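Local coordinates for protein 3-polyprenyl-4-hydroxybenzoate decarboxylase and related decarboxylases (Pelotomaculum thermopropionicum, PDB 6H6X) that is a prenylated-FMN-dependent UbiD-family decarboxylase that interconverts 2,5-furandicarboxylic acid and 2-furoic acid, at residues R6-F11 against G191-V196; E65-A70 against L297-I302; M71-P74 against E80-A83. The protein carries 8 engineered substitutions. All coordinates share one frame; numbering follows the deposited sequence.

Interaction 1: residues R6-F11 against G191-V196; sequences REWLAF and GVHPAV
Trp8 meets Pro194 and His193 with successive parts of its side chain. Its chi1 of -179° sets CG opposite the backbone N and projects the indole from the helix toward the 191-196 segment. Trp8 CB comes first, with Pro194 CD 4.0 Å away and His193 CD2 only slightly farther. Beyond it, Trp8 CG lies 3.7 Å from Pro194 CD. The five-membered ring then receives Pro194 CG squarely over its face: that carbon is 3.6 Å from the ring centroid and 3° off the normal, which identifies a CH-pi contact. On the benzo side, Trp8 CE3 approaches His193 NE2 to 3.7 Å, obliquely, the aromatic planes inclined at 77°. At the tip, CZ3 and CH2 reach Ala70 and Leu66 O. The other indole face is taken by Phe11 CD2, and NE1 hydrogen-bonds to Leu60 O, which satisfies that buried atom and fixes the ring's rotation. His193 is held too: as N-cap it accepts from Ala195 N through ND1 at 3.0 Å. The contact seats helix 5-14 against the turn between strand 184-190 and helix 194-199, with Ala70 of helix 64-70 touching all three side chains.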
loop_
_atom_site.group_PDB
_atom_site.type_symbol
_atom_site.label_atom_id
_atom_site.label_comp_id
_atom_site.label_asym_id
_atom_site.label_seq_id
_atom_site.Cartn_x
_atom_site.Cartn_y
_atom_site.Cartn_z
ATOM N N ARG B 6 21.030 16.633 19.952
ATOM C CA ARG B 6 21.984 15.581 20.420
ATOM C C ARG B 6 21.380 14.535 21.311
ATOM O O ARG B 6 21.670 13.349 21.146
ATOM C CB ARG B 6 23.223 16.167 21.087
ATOM C CG ARG B 6 24.285 16.514 20.058
ATOM C CD ARG B 6 25.198 17.544 20.589
ATOM N NE ARG B 6 25.769 18.343 19.507
ATOM C CZ ARG B 6 27.046 18.399 19.166
ATOM N NH1 ARG B 6 27.400 19.225 18.185
ATOM N NH2 ARG B 6 27.964 17.678 19.812
ATOM N N GLU B 7 20.522 14.930 22.233
ATOM C CA GLU B 7 19.813 13.926 23.012
ATOM C C GLU B 7 18.865 13.084 22.139
ATOM O O GLU B 7 18.839 11.853 22.269
ATOM C CB GLU B 7 19.141 14.556 24.231
ATOM C CG GLU B 7 20.214 14.805 25.310
ATOM C CD GLU B 7 19.911 15.921 26.289
ATOM O OE1 GLU B 7 18.775 15.910 26.830
ATOM O OE2 GLU B 7 20.816 16.778 26.530
ATOM N N TRP B 8 18.174 13.730 21.192
ATOM C CA TRP B 8 17.320 12.983 20.301
ATOM C C TRP B 8 18.134 11.989 19.514
ATOM O O TRP B 8 17.716 10.862 19.376
ATOM C CB TRP B 8 16.520 13.892 19.331
ATOM C CG TRP B 8 15.637 13.086 18.462
ATOM C CD1 TRP B 8 15.860 12.743 17.165
ATOM C CD2 TRP B 8 14.448 12.440 18.849
ATOM N NE1 TRP B 8 14.854 11.965 16.710
ATOM C CE2 TRP B 8 13.973 11.746 17.728
ATOM C CE3 TRP B 8 13.718 12.387 20.055
ATOM C CZ2 TRP B 8 12.802 10.987 17.750
ATOM C CZ3 TRP B 8 12.553 11.656 20.091
ATOM C CH2 TRP B 8 12.101 10.952 18.945
ATOM N N LEU B 9 19.292 12.391 18.998
ATOM C CA LEU B 9 20.148 11.400 18.302
ATOM C C LEU B 9 20.607 10.236 19.194
ATOM O O LEU B 9 20.741 9.112 18.706
ATOM C CB LEU B 9 21.354 12.043 17.633
ATOM C CG LEU B 9 21.054 13.092 16.595
ATOM C CD1 LEU B 9 22.344 13.650 16.048
ATOM C CD2 LEU B 9 20.198 12.536 15.458
ATOM N N ALA B 10 20.817 10.499 20.482
ATOM C CA ALA B 10 21.167 9.452 21.451
ATOM C C ALA B 10 20.016 8.473 21.606
ATOM O O ALA B 10 20.221 7.265 21.499
ATOM C CB ALA B 10 21.548 10.059 22.810
ATOM N N PHE B 11 18.814 8.992 21.837
ATOM C CA PHE B 11 17.580 8.179 21.841
ATOM C C PHE B 11 17.429 7.308 20.585
ATOM O O PHE B 11 17.102 6.126 20.691
ATOM C CB PHE B 11 16.378 9.100 21.993
ATOM C CG PHE B 11 15.042 8.394 22.006
ATOM C CD1 PHE B 11 14.524 7.866 23.189
ATOM C CD2 PHE B 11 14.270 8.322 20.847
ATOM C CE1 PHE B 11 13.284 7.239 23.215
ATOM C CE2 PHE B 11 13.035 7.700 20.860
ATOM C CZ PHE B 11 12.541 7.150 22.045
ATOM N N GLY B 191 18.833 22.395 13.681
ATOM C CA GLY B 191 19.336 21.371 14.580
ATOM C C GLY B 191 18.663 21.535 15.908
ATOM O O GLY B 191 19.297 21.880 16.932
ATOM N N VAL B 192 17.368 21.278 15.891
ATOM C CA VAL B 192 16.569 21.304 17.106
ATOM C C VAL B 192 15.858 19.991 17.303
ATOM O O VAL B 192 15.813 19.103 16.451
ATOM C CB VAL B 192 15.577 22.466 17.093
ATOM C CG1 VAL B 192 16.288 23.798 17.042
ATOM C CG2 VAL B 192 14.586 22.377 15.920
ATOM N N HIS B 193 15.325 19.843 18.488
ATOM C CA HIS B 193 14.564 18.683 18.825
ATOM C C HIS B 193 13.337 18.592 17.914
ATOM O O HIS B 193 12.737 19.608 17.621
ATOM C CB HIS B 193 14.142 18.788 20.292
ATOM C CG HIS B 193 13.589 17.520 20.832
ATOM N ND1 HIS B 193 12.259 17.193 20.717
ATOM C CD2 HIS B 193 14.181 16.497 21.495
ATOM C CE1 HIS B 193 12.052 16.025 21.296
ATOM N NE2 HIS B 193 13.199 15.582 21.774
ATOM N N PRO B 194 12.933 17.383 17.500
ATOM C CA PRO B 194 11.721 17.247 16.689
ATOM C C PRO B 194 10.438 17.854 17.224
ATOM O O PRO B 194 9.565 18.242 16.424
ATOM C CB PRO B 194 11.545 15.735 16.569
ATOM C CG PRO B 194 12.956 15.197 16.656
ATOM C CD PRO B 194 13.639 16.087 17.654
ATOM N N ALA B 195 10.281 17.936 18.539
ATOM C CA ALA B 195 9.099 18.595 19.101
ATOM C C ALA B 195 9.053 20.032 18.726
ATOM O O ALA B 195 7.965 20.598 18.556
ATOM C CB ALA B 195 9.050 18.465 20.623
ATOM N N VAL B 196 10.220 20.659 18.609
ATOM C CA VAL B 196 10.270 22.073 18.239
ATOM C C VAL B 196 9.866 22.277 16.763
ATOM O O VAL B 196 9.157 23.249 16.428
ATOM C CB VAL B 196 11.638 22.687 18.555
ATOM C CG1 VAL B 196 11.686 24.151 18.174
ATOM C CG2 VAL B 196 11.996 22.492 20.054
#

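Interaction 2: residues E65-A70 against L297-I302; sequences ELFAAA and LLLGGI
Phe67 carries the tight part of this contact, inserting its ring among Leu298, Leu299 and Ile302. Ile302 CD1 rests against the root of the side chain, 3.6 Å from Phe67 CB and just as close to CG. Farther out, Phe67 CE2 approaches Leu298 CB to 3.5 Å, and Phe67 CE1 meets the methyl Leu299 CD2 at 3.7 Å. All three approaches are oblique to the ring, and a chi1 of -79°, which sets CG opposite the carbonyl carbon, directs the phenyl group toward helix 294-315. The axes of segments 65-70 and 297-302 approach to 11.4 Å and cross at -64°, a separation that the Phe67 ring spans. Helix 294-315 is consistent with the long helix that links the cofactor-binding and C-terminal domains in UbiD enzymes, and here its Leu299 also touches the bound prenylated FMN. An alanine replacing Phe67 would probably open a gap between the helices and leave Ile302 CD1 and Leu299 CD2 without their shared aromatic partner. The other flank of helix 64-70 turns away from helix 294-315 and is partly exposed: Leu66 and Ala69 meet Leu12 and Phe11 of helix 5-14, while Glu65 is modelled only to CB.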
loop_
_atom_site.group_PDB
_atom_site.type_symbol
_atom_site.label_atom_id
_atom_site.label_comp_id
_atom_site.label_asym_id
_atom_site.label_seq_id
_atom_site.Cartn_x
_atom_site.Cartn_y
_atom_site.Cartn_z
ATOM N N GLU B 65 5.386 6.562 15.457
ATOM C CA GLU B 65 5.939 6.083 16.738
ATOM C C GLU B 65 7.042 7.037 17.247
ATOM O O GLU B 65 6.959 7.499 18.377
ATOM C CB GLU B 65 6.436 4.630 16.612
ATOM N N LEU B 66 7.975 7.430 16.370
ATOM C CA LEU B 66 9.005 8.397 16.732
ATOM C C LEU B 66 8.482 9.759 17.031
ATOM O O LEU B 66 8.910 10.349 18.003
ATOM C CB LEU B 66 10.107 8.453 15.695
ATOM C CG LEU B 66 10.867 7.129 15.657
ATOM C CD1 LEU B 66 11.859 7.142 14.527
ATOM C CD2 LEU B 66 11.561 6.867 16.978
ATOM N N PHE B 67 7.516 10.280 16.284
ATOM C CA PHE B 67 6.988 11.582 16.675
ATOM C C PHE B 67 6.254 11.514 17.990
ATOM O O PHE B 67 6.248 12.480 18.743
ATOM C CB PHE B 67 6.084 12.194 15.584
ATOM C CG PHE B 67 6.855 12.832 14.457
ATOM C CD1 PHE B 67 7.375 14.101 14.602
ATOM C CD2 PHE B 67 7.038 12.179 13.277
ATOM C CE1 PHE B 67 8.091 14.700 13.575
ATOM C CE2 PHE B 67 7.739 12.780 12.225
ATOM C CZ PHE B 67 8.264 14.040 12.373
ATOM N N ALA B 68 5.599 10.396 18.270
ATOM C CA ALA B 68 4.953 10.215 19.606
ATOM C C ALA B 68 6.007 10.203 20.710
ATOM O O ALA B 68 5.902 10.947 21.669
ATOM C CB ALA B 68 4.143 8.961 19.680
ATOM N N ALA B 69 7.034 9.400 20.551
ATOM C CA ALA B 69 8.206 9.457 21.455
ATOM C C ALA B 69 8.764 10.891 21.643
ATOM O O ALA B 69 8.991 11.333 22.777
ATOM C CB ALA B 69 9.286 8.541 20.957
ATOM N N ALA B 70 8.904 11.649 20.549
ATOM C CA ALA B 70 9.382 13.031 20.650
ATOM C C ALA B 70 8.507 13.894 21.507
ATOM O O ALA B 70 8.946 14.890 22.024
ATOM C CB ALA B 70 9.534 13.672 19.273
ATOM N N LEU B 297 6.827 15.033 5.231
ATOM C CA LEU B 297 5.374 14.828 5.191
ATOM C C LEU B 297 4.743 14.756 6.589
ATOM O O LEU B 297 3.736 15.429 6.844
ATOM C CB LEU B 297 5.047 13.570 4.362
ATOM C CG LEU B 297 5.413 13.643 2.864
ATOM C CD1 LEU B 297 4.924 12.434 2.134
ATOM C CD2 LEU B 297 4.974 14.956 2.202
ATOM N N LEU B 298 5.384 14.040 7.530
ATOM C CA LEU B 298 4.832 13.897 8.895
ATOM C C LEU B 298 4.910 15.139 9.756
ATOM O O LEU B 298 4.014 15.371 10.616
ATOM C CB LEU B 298 5.413 12.671 9.598
ATOM C CG LEU B 298 4.942 11.369 8.994
ATOM C CD1 LEU B 298 5.671 10.145 9.555
ATOM C CD2 LEU B 298 3.482 11.227 9.258
ATOM N N LEU B 299 5.917 15.974 9.544
ATOM C CA LEU B 299 5.984 17.208 10.299
ATOM C C LEU B 299 4.720 18.007 10.156
ATOM O O LEU B 299 4.055 18.328 11.146
ATOM C CB LEU B 299 7.200 18.098 9.938
ATOM C CG LEU B 299 8.468 17.858 10.729
ATOM C CD1 LEU B 299 9.568 18.758 10.126
ATOM C CD2 LEU B 299 8.200 18.139 12.210
ATOM N N GLY B 300 4.415 18.367 8.914
ATOM C CA GLY B 300 3.158 19.092 8.630
ATOM C C GLY B 300 1.907 18.224 8.810
ATOM O O GLY B 300 0.901 18.703 9.298
ATOM N N GLY B 301 1.989 16.956 8.426
ATOM C CA GLY B 301 0.890 16.016 8.491
ATOM C C GLY B 301 0.266 15.812 9.864
ATOM O O GLY B 301 -0.940 15.901 10.022
ATOM N N ILE B 302 1.107 15.549 10.855
ATOM C CA ILE B 302 0.672 15.347 12.241
ATOM C C ILE B 302 0.019 16.579 12.774
ATOM O O ILE B 302 -1.044 16.487 13.393
ATOM C CB ILE B 302 1.833 14.874 13.120
ATOM C CG1 ILE B 302 2.182 13.460 12.680
ATOM C CG2 ILE B 302 1.438 14.854 14.590
ATOM C CD1 ILE B 302 3.477 12.968 13.242
#

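Interaction 3: residues M71-P74 against E80-A83; sequences MSVP and EKLA
Past Met71 the chain turns out of its helix at Ser72, whose positive phi of 54°, with two bonds back into the last helical turn, makes a Schellman motif, and this brings Val73 opposite Lys81 with their CA atoms 7.6 Å apart. The aliphatic part of Lys81 does most of the touching. Val73 CG1 presses on Lys81 CD at 3.5 Å, tighter than usual for two carbons, and also lies 3.8 Å from Lys81 CG. The CD-CE part of the chain passes the backbone: Lys81 CE and CD are 3.2 and 3.3 Å from Met71 O. The adjoining ammonium would probably make the CE hydrogens somewhat positive, easing this approach. A chi1 of -148°, about 30° off the anti position, and further bends at chi2 and chi4 lay the lysine across the turn. More loosely, Met71 SD faces Leu82 CB at 4.4 Å on the buried side. There Leu217 of helix 210-217 touches both Met71 and Leu82, and Leu82 packs on Ile302 and Ala306 of helix 294-315. Helix 75-87 thus lies between its own preceding turn and helix 294-315, to which Glu80 adds a salt bridge with Arg313.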
loop_
_atom_site.group_PDB
_atom_site.type_symbol
_atom_site.label_atom_id
_atom_site.label_comp_id
_atom_site.label_asym_id
_atom_site.label_seq_id
_atom_site.Cartn_x
_atom_site.Cartn_y
_atom_site.Cartn_z
ATOM N N MET B 71 7.244 13.567 21.614
ATOM C CA MET B 71 6.309 14.324 22.420
ATOM C C MET B 71 6.085 13.669 23.798
ATOM O O MET B 71 5.212 14.148 24.545
ATOM C CB MET B 71 4.953 14.412 21.678
ATOM C CG MET B 71 4.810 15.583 20.717
ATOM S SD MET B 71 3.225 15.448 19.846
ATOM C CE MET B 71 3.692 14.233 18.670
ATOM N N SER B 72 6.815 12.594 24.132
ATOM C CA SER B 72 6.574 11.819 25.380
ATOM C C SER B 72 5.118 11.337 25.558
ATOM O O SER B 72 4.476 11.655 26.571
ATOM C CB SER B 72 6.994 12.649 26.603
ATOM O OG SER B 72 8.318 13.097 26.410
ATOM N N VAL B 73 4.592 10.652 24.532
ATOM C CA VAL B 73 3.254 10.063 24.560
ATOM C C VAL B 73 3.248 8.758 23.801
ATOM O O VAL B 73 4.122 8.505 22.929
ATOM C CB VAL B 73 2.103 10.936 23.998
ATOM C CG1 VAL B 73 1.615 11.941 25.013
ATOM C CG2 VAL B 73 2.443 11.580 22.655
ATOM N N PRO B 74 2.274 7.896 24.138
ATOM C CA PRO B 74 2.051 6.795 23.187
ATOM C C PRO B 74 1.320 7.368 21.920
ATOM O O PRO B 74 0.636 8.427 21.998
ATOM C CB PRO B 74 1.198 5.793 23.991
ATOM C CG PRO B 74 0.805 6.481 25.302
ATOM C CD PRO B 74 1.278 7.909 25.242
ATOM N N GLU B 80 -4.087 14.381 20.524
ATOM C CA GLU B 80 -4.693 15.116 21.640
ATOM C C GLU B 80 -3.594 15.842 22.397
ATOM O O GLU B 80 -3.757 16.999 22.743
ATOM C CB GLU B 80 -5.506 14.196 22.596
ATOM C CG GLU B 80 -6.889 13.759 22.043
ATOM C CD GLU B 80 -6.888 12.381 21.333
ATOM O OE1 GLU B 80 -7.967 11.766 21.221
ATOM O OE2 GLU B 80 -5.810 11.861 20.909
ATOM N N LYS B 81 -2.443 15.211 22.615
ATOM C CA LYS B 81 -1.340 15.964 23.244
ATOM C C LYS B 81 -0.958 17.208 22.423
ATOM O O LYS B 81 -0.752 18.279 22.980
ATOM C CB LYS B 81 -0.114 15.093 23.528
ATOM C CG LYS B 81 0.628 15.582 24.774
ATOM C CD LYS B 81 2.140 15.382 24.753
ATOM C CE LYS B 81 2.771 15.590 26.131
ATOM N NZ LYS B 81 2.354 16.886 26.734
ATOM N N LEU B 82 -0.931 17.084 21.083
ATOM C CA LEU B 82 -0.571 18.234 20.235
ATOM C C LEU B 82 -1.627 19.331 20.334
ATOM O O LEU B 82 -1.281 20.492 20.509
ATOM C CB LEU B 82 -0.280 17.828 18.778
ATOM C CG LEU B 82 0.236 18.935 17.837
ATOM C CD1 LEU B 82 1.440 19.698 18.398
ATOM C CD2 LEU B 82 0.593 18.337 16.478
ATOM N N ALA B 83 -2.905 18.967 20.287
ATOM C CA ALA B 83 -3.987 19.988 20.387
ATOM C C ALA B 83 -4.036 20.703 21.771
ATOM O O ALA B 83 -4.293 21.917 21.874
ATOM C CB ALA B 83 -5.337 19.345 20.077
#

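Overall arrangement
Helix 64-70 connects the three contacts. Interaction 2 lies with its centre 13 Å from that of interaction 1 and 10 Å from that of interaction 3; the centres of interactions 1 and 3 are 16 Å apart and their nearest atoms about 5 Å. Trp8 CZ3 reaches Ala70 CA at 3.5 Å, joining interactions 1 and 2, while a probable hydrogen bond from Val73 N to Ala68 O, 3.2 Å long, joins 2 and 3. Along the chain interactions 1 and 2 alternate their segments, and interaction 3 is nested inside both loops. The N-terminal helices therefore pack against both the rift-related, FMN-binding region and helix 294-315, and interaction 2 touches the cofactor through Leu299.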